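Uncharacterized protein (Escherichia coli O157:H7, PDB 4ZV9) is of unknown function but, as a member of the dienelactone hydrolase family with an alpha/beta-hydrolase fold, is probably a hydrolase. Local coordinates at residues D9-I17 with R29-K37; V61-Y70 with W227-L238. One frame throughout, in Å; residues are numbered along the deposited sequence.

Interaction 1: D9-I17 with R29-K37; sequences DPEIFAEYI and RGYLVKPAK
Leu32 O is gripped twice: Glu15 N donates to it at 3.0 Å from within the carbonyl plane, and one water donates to both Leu32 O and Phe13 O, bridging the strands beside the ladder. Phe13 O is held in turn by Lys34 N at 2.9 Å. Hydrogen-bonded pairs Phe13-Lys34, Glu15-Leu32 and Ile17-Gly30 alternate with non-hydrogen-bonded ones, and Ala36 N extends the run to Glu11 O at 2.9 Å, approaching from above the carbonyl plane. This is the antiparallel hairpin 12-21/28-35 of the central alpha/beta-hydrolase sheet, with 12-21 at one edge of the sheet. The Tyr16 ring is sandwiched. On one face lies the Arg29 guanidinium, nearly parallel (planes 14° apart), with CZ 3.8 Å from the ring centroid in a cation-pi stack; with CG anti to the backbone N (chi1 168°) and the chain extended to NE, Arg29 reaches across to it. Over the opposite face, toward the rim, Tyr31 CD1 comes to 3.5 Å from Tyr16 CE1, the two rings inclined at 44°. Tyr16 OH is hydrogen-bonded to Glu59, on helix 56-67. On the other sheet face, Ile17 CG2 meets Leu32 CD2 at 4.0 Å.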
# COMPACT_ATOMS: atom_id res chain seq x y z
N ASP A 9 -2.06 8.96 -19.52
CA ASP A 9 -1.97 7.66 -20.19
C ASP A 9 -3.38 7.16 -20.55
O ASP A 9 -4.23 7.00 -19.68
CB ASP A 9 -1.24 6.65 -19.29
CG ASP A 9 -0.96 5.33 -20.00
OD1 ASP A 9 -1.86 4.83 -20.69
OD2 ASP A 9 0.15 4.79 -19.81
N PRO A 10 -3.64 6.94 -21.85
CA PRO A 10 -5.01 6.55 -22.24
C PRO A 10 -5.50 5.20 -21.72
O PRO A 10 -6.69 4.89 -21.84
CB PRO A 10 -4.98 6.57 -23.78
CG PRO A 10 -3.54 6.56 -24.16
CD PRO A 10 -2.76 7.14 -23.01
N GLU A 11 -4.59 4.38 -21.18
CA GLU A 11 -4.98 3.07 -20.67
C GLU A 11 -5.49 3.13 -19.23
O GLU A 11 -5.91 2.11 -18.69
CB GLU A 11 -3.83 2.08 -20.80
CG GLU A 11 -3.51 1.78 -22.25
CD GLU A 11 -2.46 0.71 -22.42
OE1 GLU A 11 -1.79 0.35 -21.42
OE2 GLU A 11 -2.30 0.23 -23.56
N ILE A 12 -5.47 4.30 -18.62
CA ILE A 12 -5.98 4.44 -17.25
C ILE A 12 -6.95 5.59 -17.15
O ILE A 12 -6.98 6.47 -18.02
CB ILE A 12 -4.84 4.55 -16.21
CG1 ILE A 12 -3.97 5.80 -16.41
CG2 ILE A 12 -3.96 3.32 -16.25
CD1 ILE A 12 -4.42 7.03 -15.66
N PHE A 13 -7.82 5.53 -16.14
CA PHE A 13 -8.76 6.59 -15.87
C PHE A 13 -8.62 6.95 -14.40
O PHE A 13 -8.95 6.14 -13.52
CB PHE A 13 -10.20 6.19 -16.19
CG PHE A 13 -11.20 7.23 -15.78
CD1 PHE A 13 -11.29 8.42 -16.48
CD2 PHE A 13 -11.98 7.06 -14.66
CE1 PHE A 13 -12.20 9.39 -16.10
CE2 PHE A 13 -12.89 8.05 -14.26
CZ PHE A 13 -13.00 9.21 -14.98
N ALA A 14 -8.18 8.18 -14.12
CA ALA A 14 -7.93 8.64 -12.76
C ALA A 14 -8.84 9.79 -12.33
O ALA A 14 -9.12 10.68 -13.12
CB ALA A 14 -6.48 9.10 -12.64
N GLU A 15 -9.31 9.74 -11.09
CA GLU A 15 -10.14 10.81 -10.54
C GLU A 15 -10.03 10.82 -9.04
O GLU A 15 -9.77 9.78 -8.43
CB GLU A 15 -11.62 10.68 -10.96
CG GLU A 15 -12.33 9.47 -10.38
CD GLU A 15 -13.77 9.32 -10.85
OE1 GLU A 15 -14.38 10.32 -11.30
OE2 GLU A 15 -14.29 8.19 -10.74
N TYR A 16 -10.23 11.99 -8.44
CA TYR A 16 -10.29 12.09 -6.98
C TYR A 16 -11.71 11.81 -6.58
O TYR A 16 -12.65 12.21 -7.27
CB TYR A 16 -9.83 13.46 -6.48
CG TYR A 16 -8.37 13.71 -6.73
CD1 TYR A 16 -7.40 13.14 -5.90
CD2 TYR A 16 -7.95 14.50 -7.79
CE1 TYR A 16 -6.05 13.35 -6.14
CE2 TYR A 16 -6.62 14.72 -8.03
CZ TYR A 16 -5.66 14.11 -7.23
OH TYR A 16 -4.35 14.32 -7.49
N ILE A 17 -11.87 11.10 -5.47
CA ILE A 17 -13.18 10.77 -4.95
C ILE A 17 -13.16 11.01 -3.46
O ILE A 17 -12.12 11.33 -2.89
CB ILE A 17 -13.55 9.29 -5.18
CG1 ILE A 17 -12.60 8.36 -4.39
CG2 ILE A 17 -13.54 8.94 -6.66
CD1 ILE A 17 -13.14 6.94 -4.26
N ARG A 29 -10.83 11.95 1.19
CA ARG A 29 -10.46 12.10 -0.22
C ARG A 29 -9.45 11.03 -0.60
O ARG A 29 -8.55 10.71 0.18
CB ARG A 29 -9.85 13.48 -0.40
CG ARG A 29 -9.15 13.76 -1.73
CD ARG A 29 -8.67 15.20 -1.73
NE ARG A 29 -7.72 15.52 -2.80
CZ ARG A 29 -8.05 16.06 -3.98
NH1 ARG A 29 -9.31 16.31 -4.29
NH2 ARG A 29 -7.11 16.34 -4.86
N GLY A 30 -9.59 10.49 -1.81
CA GLY A 30 -8.67 9.50 -2.33
C GLY A 30 -8.51 9.62 -3.84
O GLY A 30 -9.40 10.14 -4.53
N TYR A 31 -7.38 9.16 -4.34
CA TYR A 31 -7.07 9.12 -5.76
C TYR A 31 -7.43 7.72 -6.27
O TYR A 31 -6.80 6.72 -5.86
CB TYR A 31 -5.59 9.42 -5.95
CG TYR A 31 -5.10 9.55 -7.38
CD1 TYR A 31 -5.59 10.54 -8.23
CD2 TYR A 31 -4.07 8.74 -7.85
CE1 TYR A 31 -5.07 10.70 -9.51
CE2 TYR A 31 -3.55 8.90 -9.13
CZ TYR A 31 -4.06 9.85 -9.96
OH TYR A 31 -3.53 9.98 -11.23
N LEU A 32 -8.47 7.63 -7.09
CA LEU A 32 -8.95 6.36 -7.61
C LEU A 32 -8.52 6.22 -9.07
O LEU A 32 -8.85 7.08 -9.89
CB LEU A 32 -10.48 6.33 -7.54
CG LEU A 32 -11.20 5.06 -8.02
CD1 LEU A 32 -10.98 3.93 -7.05
CD2 LEU A 32 -12.70 5.33 -8.15
N VAL A 33 -7.82 5.13 -9.41
CA VAL A 33 -7.40 4.90 -10.79
C VAL A 33 -7.89 3.53 -11.27
O VAL A 33 -7.65 2.53 -10.60
CB VAL A 33 -5.87 4.95 -10.96
CG1 VAL A 33 -5.53 5.09 -12.44
CG2 VAL A 33 -5.28 6.13 -10.20
N LYS A 34 -8.53 3.50 -12.44
CA LYS A 34 -9.07 2.26 -13.02
C LYS A 34 -8.45 2.01 -14.39
O LYS A 34 -8.04 2.95 -15.06
CB LYS A 34 -10.56 2.41 -13.30
CG LYS A 34 -11.42 2.77 -12.12
CD LYS A 34 -12.83 3.14 -12.58
CE LYS A 34 -13.68 3.48 -11.38
NZ LYS A 34 -15.00 4.05 -11.75
N PRO A 35 -8.42 0.73 -14.82
CA PRO A 35 -8.06 0.46 -16.20
C PRO A 35 -9.12 1.13 -17.08
O PRO A 35 -10.31 1.07 -16.75
CB PRO A 35 -8.17 -1.08 -16.31
CG PRO A 35 -8.02 -1.57 -14.91
CD PRO A 35 -8.60 -0.50 -14.03
N ALA A 36 -8.71 1.81 -18.15
CA ALA A 36 -9.65 2.55 -19.00
C ALA A 36 -10.64 1.62 -19.72
O ALA A 36 -11.79 1.98 -19.93
CB ALA A 36 -8.90 3.39 -20.02
N LYS A 37 -10.17 0.45 -20.11
CA LYS A 37 -11.00 -0.52 -20.79
C LYS A 37 -11.32 -1.67 -19.85
O LYS A 37 -10.51 -2.58 -19.67
CB LYS A 37 -10.27 -1.03 -22.04
CG LYS A 37 -11.05 -2.08 -22.80
CD LYS A 37 -10.35 -2.53 -24.06
CE LYS A 37 -11.05 -3.74 -24.66
NZ LYS A 37 -10.38 -4.21 -25.90
O HOH W 1 -10.92 6.25 -11.63

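Interaction 2: V61-Y70 with W227-L238; sequences VARRVAKAGY and WQRTLKWFDKYL
Tyr70 meets Phe234 and Leu238, and Trp227 meets Val61 and Val65, where helix 56-67 and the residues after it face the C-terminal helix 220-237; both helices of this alpha/beta-hydrolase fold pack on strand 42-48. The axes of the two short helical segments come within 11.8 Å, their directions 50° apart, and Tyr70, just past the Schellman motif at Gly69, leans back toward the C-terminal helix. Among the aromatic contacts, Phe234 turns its edge to the face of Tyr70 in an offset edge-to-face pair, planes at 74°. Leu238 CD1 sits over a face of Tyr70, a CH-pi contact 4.1 Å from the ring centroid. The aliphatic contacts gather at the far rim of the indole, which Trp227 swings away from its own backbone N (chi1 -167°): Val65 CG2 comes in at the ring edge, 3.8 Å from Trp227 CH2, while Val61 CG1 touches the same carbon obliquely. Ala68 CB packs on Leu231 CD2 at 3.7 Å, and that methyl also lies over the rim of one indole face. Polar links run through water. One accepts from Trp227 NE1 and lies within hydrogen-bonding distance of Arg64 O; another, in the plane of the Tyr70 ring, lies 2.8 Å from Tyr70 OH and donates to Leu231 O at 2.9 Å.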
# COMPACT_ATOMS: atom_id res chain seq x y z
N VAL A 61 2.27 5.49 -8.39
CA VAL A 61 2.18 4.06 -8.07
C VAL A 61 0.75 3.56 -8.30
O VAL A 61 0.55 2.47 -8.83
CB VAL A 61 2.68 3.76 -6.65
CG1 VAL A 61 2.37 2.31 -6.26
CG2 VAL A 61 4.17 4.02 -6.57
N ALA A 62 -0.24 4.37 -7.91
CA ALA A 62 -1.63 4.02 -8.13
C ALA A 62 -1.90 3.82 -9.61
O ALA A 62 -2.58 2.85 -10.01
CB ALA A 62 -2.55 5.05 -7.53
N ARG A 63 -1.35 4.69 -10.45
CA ARG A 63 -1.49 4.54 -11.89
C ARG A 63 -0.79 3.27 -12.40
O ARG A 63 -1.31 2.59 -13.28
CB ARG A 63 -1.00 5.77 -12.63
CG ARG A 63 -1.84 7.02 -12.37
CD ARG A 63 -1.49 8.15 -13.32
NE ARG A 63 -0.13 8.66 -13.14
CZ ARG A 63 0.23 9.62 -12.31
NH1 ARG A 63 -0.65 10.20 -11.49
NH2 ARG A 63 1.50 10.00 -12.26
N ARG A 64 0.36 2.92 -11.82
CA ARG A 64 1.06 1.67 -12.21
C ARG A 64 0.20 0.44 -11.89
O ARG A 64 0.18 -0.51 -12.65
CB ARG A 64 2.40 1.53 -11.50
CG ARG A 64 3.36 2.68 -11.78
CD ARG A 64 4.65 2.51 -10.99
NE ARG A 64 5.31 3.79 -10.81
CZ ARG A 64 6.46 3.97 -10.18
NH1 ARG A 64 7.14 2.92 -9.71
NH2 ARG A 64 6.95 5.20 -10.05
N VAL A 65 -0.50 0.48 -10.76
CA VAL A 65 -1.40 -0.59 -10.39
C VAL A 65 -2.54 -0.72 -11.40
O VAL A 65 -2.91 -1.83 -11.80
CB VAL A 65 -1.96 -0.38 -8.97
CG1 VAL A 65 -3.04 -1.41 -8.66
CG2 VAL A 65 -0.83 -0.48 -7.95
N ALA A 66 -3.11 0.40 -11.81
CA ALA A 66 -4.18 0.38 -12.80
C ALA A 66 -3.67 -0.11 -14.16
O ALA A 66 -4.39 -0.78 -14.88
CB ALA A 66 -4.84 1.75 -12.93
N LYS A 67 -2.45 0.27 -14.53
CA LYS A 67 -1.85 -0.22 -15.79
C LYS A 67 -1.72 -1.74 -15.76
O LYS A 67 -1.79 -2.37 -16.79
CB LYS A 67 -0.46 0.37 -16.02
CG LYS A 67 -0.48 1.81 -16.49
CD LYS A 67 -0.71 1.93 -17.98
CE LYS A 67 0.55 1.58 -18.76
NZ LYS A 67 0.40 2.03 -20.16
N ALA A 68 -1.50 -2.30 -14.57
CA ALA A 68 -1.37 -3.74 -14.42
C ALA A 68 -2.74 -4.45 -14.44
O ALA A 68 -2.78 -5.67 -14.40
CB ALA A 68 -0.61 -4.08 -13.14
N GLY A 69 -3.83 -3.68 -14.47
CA GLY A 69 -5.19 -4.24 -14.58
C GLY A 69 -6.07 -4.25 -13.34
O GLY A 69 -7.09 -4.93 -13.32
N TYR A 70 -5.74 -3.47 -12.32
CA TYR A 70 -6.55 -3.43 -11.08
C TYR A 70 -7.09 -2.04 -10.79
O TYR A 70 -6.54 -1.04 -11.27
CB TYR A 70 -5.70 -3.89 -9.91
CG TYR A 70 -5.02 -5.22 -10.18
CD1 TYR A 70 -5.75 -6.40 -10.17
CD2 TYR A 70 -3.67 -5.28 -10.51
CE1 TYR A 70 -5.14 -7.62 -10.44
CE2 TYR A 70 -3.05 -6.49 -10.79
CZ TYR A 70 -3.79 -7.67 -10.75
OH TYR A 70 -3.19 -8.88 -11.04
N TRP A 227 8.84 -4.76 -7.79
CA TRP A 227 7.56 -4.50 -8.41
C TRP A 227 7.09 -5.71 -9.23
O TRP A 227 5.91 -6.03 -9.22
CB TRP A 227 7.58 -3.24 -9.27
CG TRP A 227 6.21 -2.79 -9.65
CD1 TRP A 227 5.68 -2.77 -10.90
CD2 TRP A 227 5.18 -2.31 -8.76
NE1 TRP A 227 4.39 -2.28 -10.86
CE2 TRP A 227 4.06 -1.99 -9.56
CE3 TRP A 227 5.11 -2.11 -7.38
CZ2 TRP A 227 2.87 -1.49 -9.02
CZ3 TRP A 227 3.94 -1.60 -6.84
CH2 TRP A 227 2.83 -1.29 -7.66
N GLN A 228 8.01 -6.34 -9.95
CA GLN A 228 7.66 -7.52 -10.74
C GLN A 228 7.11 -8.59 -9.84
O GLN A 228 6.10 -9.21 -10.15
CB GLN A 228 8.89 -8.08 -11.45
CG GLN A 228 8.64 -9.30 -12.34
CD GLN A 228 9.93 -9.87 -12.93
OE1 GLN A 228 11.01 -9.77 -12.35
NE2 GLN A 228 9.81 -10.50 -14.10
N ARG A 229 7.77 -8.80 -8.70
CA ARG A 229 7.28 -9.77 -7.72
C ARG A 229 5.90 -9.40 -7.19
O ARG A 229 5.04 -10.26 -6.99
CB ARG A 229 8.28 -9.92 -6.58
CG ARG A 229 9.51 -10.72 -6.97
CD ARG A 229 10.61 -10.51 -5.95
NE ARG A 229 11.76 -11.38 -6.20
CZ ARG A 229 12.96 -11.22 -5.66
NH1 ARG A 229 13.21 -10.19 -4.85
NH2 ARG A 229 13.93 -12.09 -5.95
N THR A 230 5.69 -8.11 -6.96
CA THR A 230 4.39 -7.60 -6.49
C THR A 230 3.26 -7.86 -7.50
O THR A 230 2.20 -8.36 -7.14
CB THR A 230 4.51 -6.12 -6.17
OG1 THR A 230 5.51 -5.93 -5.16
CG2 THR A 230 3.17 -5.55 -5.68
N LEU A 231 3.50 -7.59 -8.78
CA LEU A 231 2.51 -7.87 -9.82
C LEU A 231 2.19 -9.38 -9.95
O LEU A 231 1.04 -9.76 -10.15
CB LEU A 231 2.97 -7.32 -11.18
CG LEU A 231 3.15 -5.80 -11.26
CD1 LEU A 231 3.41 -5.37 -12.70
CD2 LEU A 231 1.94 -5.05 -10.70
N LYS A 232 3.20 -10.23 -9.81
CA LYS A 232 2.95 -11.67 -9.83
C LYS A 232 2.09 -12.10 -8.63
O LYS A 232 1.26 -13.01 -8.74
CB LYS A 232 4.26 -12.47 -9.83
CG LYS A 232 5.00 -12.31 -11.15
CD LYS A 232 6.23 -13.20 -11.28
CE LYS A 232 7.06 -12.73 -12.47
NZ LYS A 232 8.07 -13.74 -12.87
N TRP A 233 2.31 -11.47 -7.49
CA TRP A 233 1.56 -11.78 -6.27
C TRP A 233 0.10 -11.37 -6.51
O TRP A 233 -0.82 -12.14 -6.21
CB TRP A 233 2.17 -11.02 -5.09
CG TRP A 233 1.86 -11.58 -3.73
CD1 TRP A 233 1.05 -11.03 -2.79
CD2 TRP A 233 2.44 -12.75 -3.14
NE1 TRP A 233 1.06 -11.81 -1.65
CE2 TRP A 233 1.91 -12.87 -1.84
CE3 TRP A 233 3.35 -13.72 -3.58
CZ2 TRP A 233 2.25 -13.92 -0.97
CZ3 TRP A 233 3.68 -14.77 -2.73
CH2 TRP A 233 3.13 -14.86 -1.44
N PHE A 234 -0.10 -10.17 -7.04
CA PHE A 234 -1.46 -9.69 -7.35
C PHE A 234 -2.16 -10.64 -8.31
O PHE A 234 -3.32 -10.96 -8.13
CB PHE A 234 -1.46 -8.28 -7.97
CG PHE A 234 -1.07 -7.16 -7.01
CD1 PHE A 234 -1.19 -7.29 -5.63
CD2 PHE A 234 -0.65 -5.95 -7.52
CE1 PHE A 234 -0.83 -6.25 -4.78
CE2 PHE A 234 -0.32 -4.89 -6.68
CZ PHE A 234 -0.41 -5.05 -5.31
N ASP A 235 -1.44 -11.04 -9.36
CA ASP A 235 -2.00 -11.92 -10.37
C ASP A 235 -2.41 -13.26 -9.76
O ASP A 235 -3.43 -13.83 -10.12
CB ASP A 235 -0.97 -12.16 -11.47
CG ASP A 235 -1.49 -13.07 -12.56
OD1 ASP A 235 -2.53 -12.74 -13.16
OD2 ASP A 235 -0.86 -14.12 -12.80
N LYS A 236 -1.61 -13.74 -8.83
CA LYS A 236 -1.89 -15.01 -8.18
C LYS A 236 -3.06 -14.94 -7.20
O LYS A 236 -3.86 -15.87 -7.14
CB LYS A 236 -0.65 -15.47 -7.42
CG LYS A 236 -0.68 -16.90 -6.92
CD LYS A 236 0.63 -17.21 -6.21
CE LYS A 236 0.67 -18.56 -5.60
NZ LYS A 236 0.02 -19.62 -6.40
N TYR A 237 -3.18 -13.85 -6.44
CA TYR A 237 -4.15 -13.81 -5.36
C TYR A 237 -5.36 -12.89 -5.51
O TYR A 237 -6.26 -12.98 -4.70
CB TYR A 237 -3.44 -13.53 -4.04
CG TYR A 237 -2.49 -14.65 -3.63
CD1 TYR A 237 -2.99 -15.90 -3.30
CD2 TYR A 237 -1.12 -14.44 -3.55
CE1 TYR A 237 -2.13 -16.94 -2.91
CE2 TYR A 237 -0.26 -15.47 -3.16
CZ TYR A 237 -0.77 -16.71 -2.84
OH TYR A 237 0.07 -17.71 -2.46
N LEU A 238 -5.39 -12.03 -6.52
CA LEU A 238 -6.54 -11.15 -6.73
C LEU A 238 -7.51 -11.71 -7.77
O LEU A 238 -7.08 -12.27 -8.78
CB LEU A 238 -6.09 -9.75 -7.15
CG LEU A 238 -5.46 -8.92 -6.03
CD1 LEU A 238 -4.95 -7.60 -6.60
CD2 LEU A 238 -6.48 -8.65 -4.94
OXT LEU A 238 -8.73 -11.61 -7.62
O HOH W 2 2.57 -1.71 -13.31
O HOH W 3 -0.67 -8.34 -12.00
O HOH W 4 -5.61 -10.94 -10.61

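Helix 56-67 ties the two contacts together, their centres about 15 Å apart. Its C-terminal half meets helix 220-237 in interaction 2, while other side chains of the same turns meet the hairpin of interaction 1. Ala66 CB packs against Val33 CG1 at 3.4 Å. Arg63 NH1 reaches Tyr31 OH at 2.9 Å in a probable hydrogen bond, and Lys67 NZ makes a salt bridge of 2.8 Å with Asp9 OD2, securing the turn that leads into strand 12-21. Farther along the chain, Tyr70 O lies 3.5 Å from Pro35 CD. The helix thus lies between the edge hairpin and the C-terminal helix.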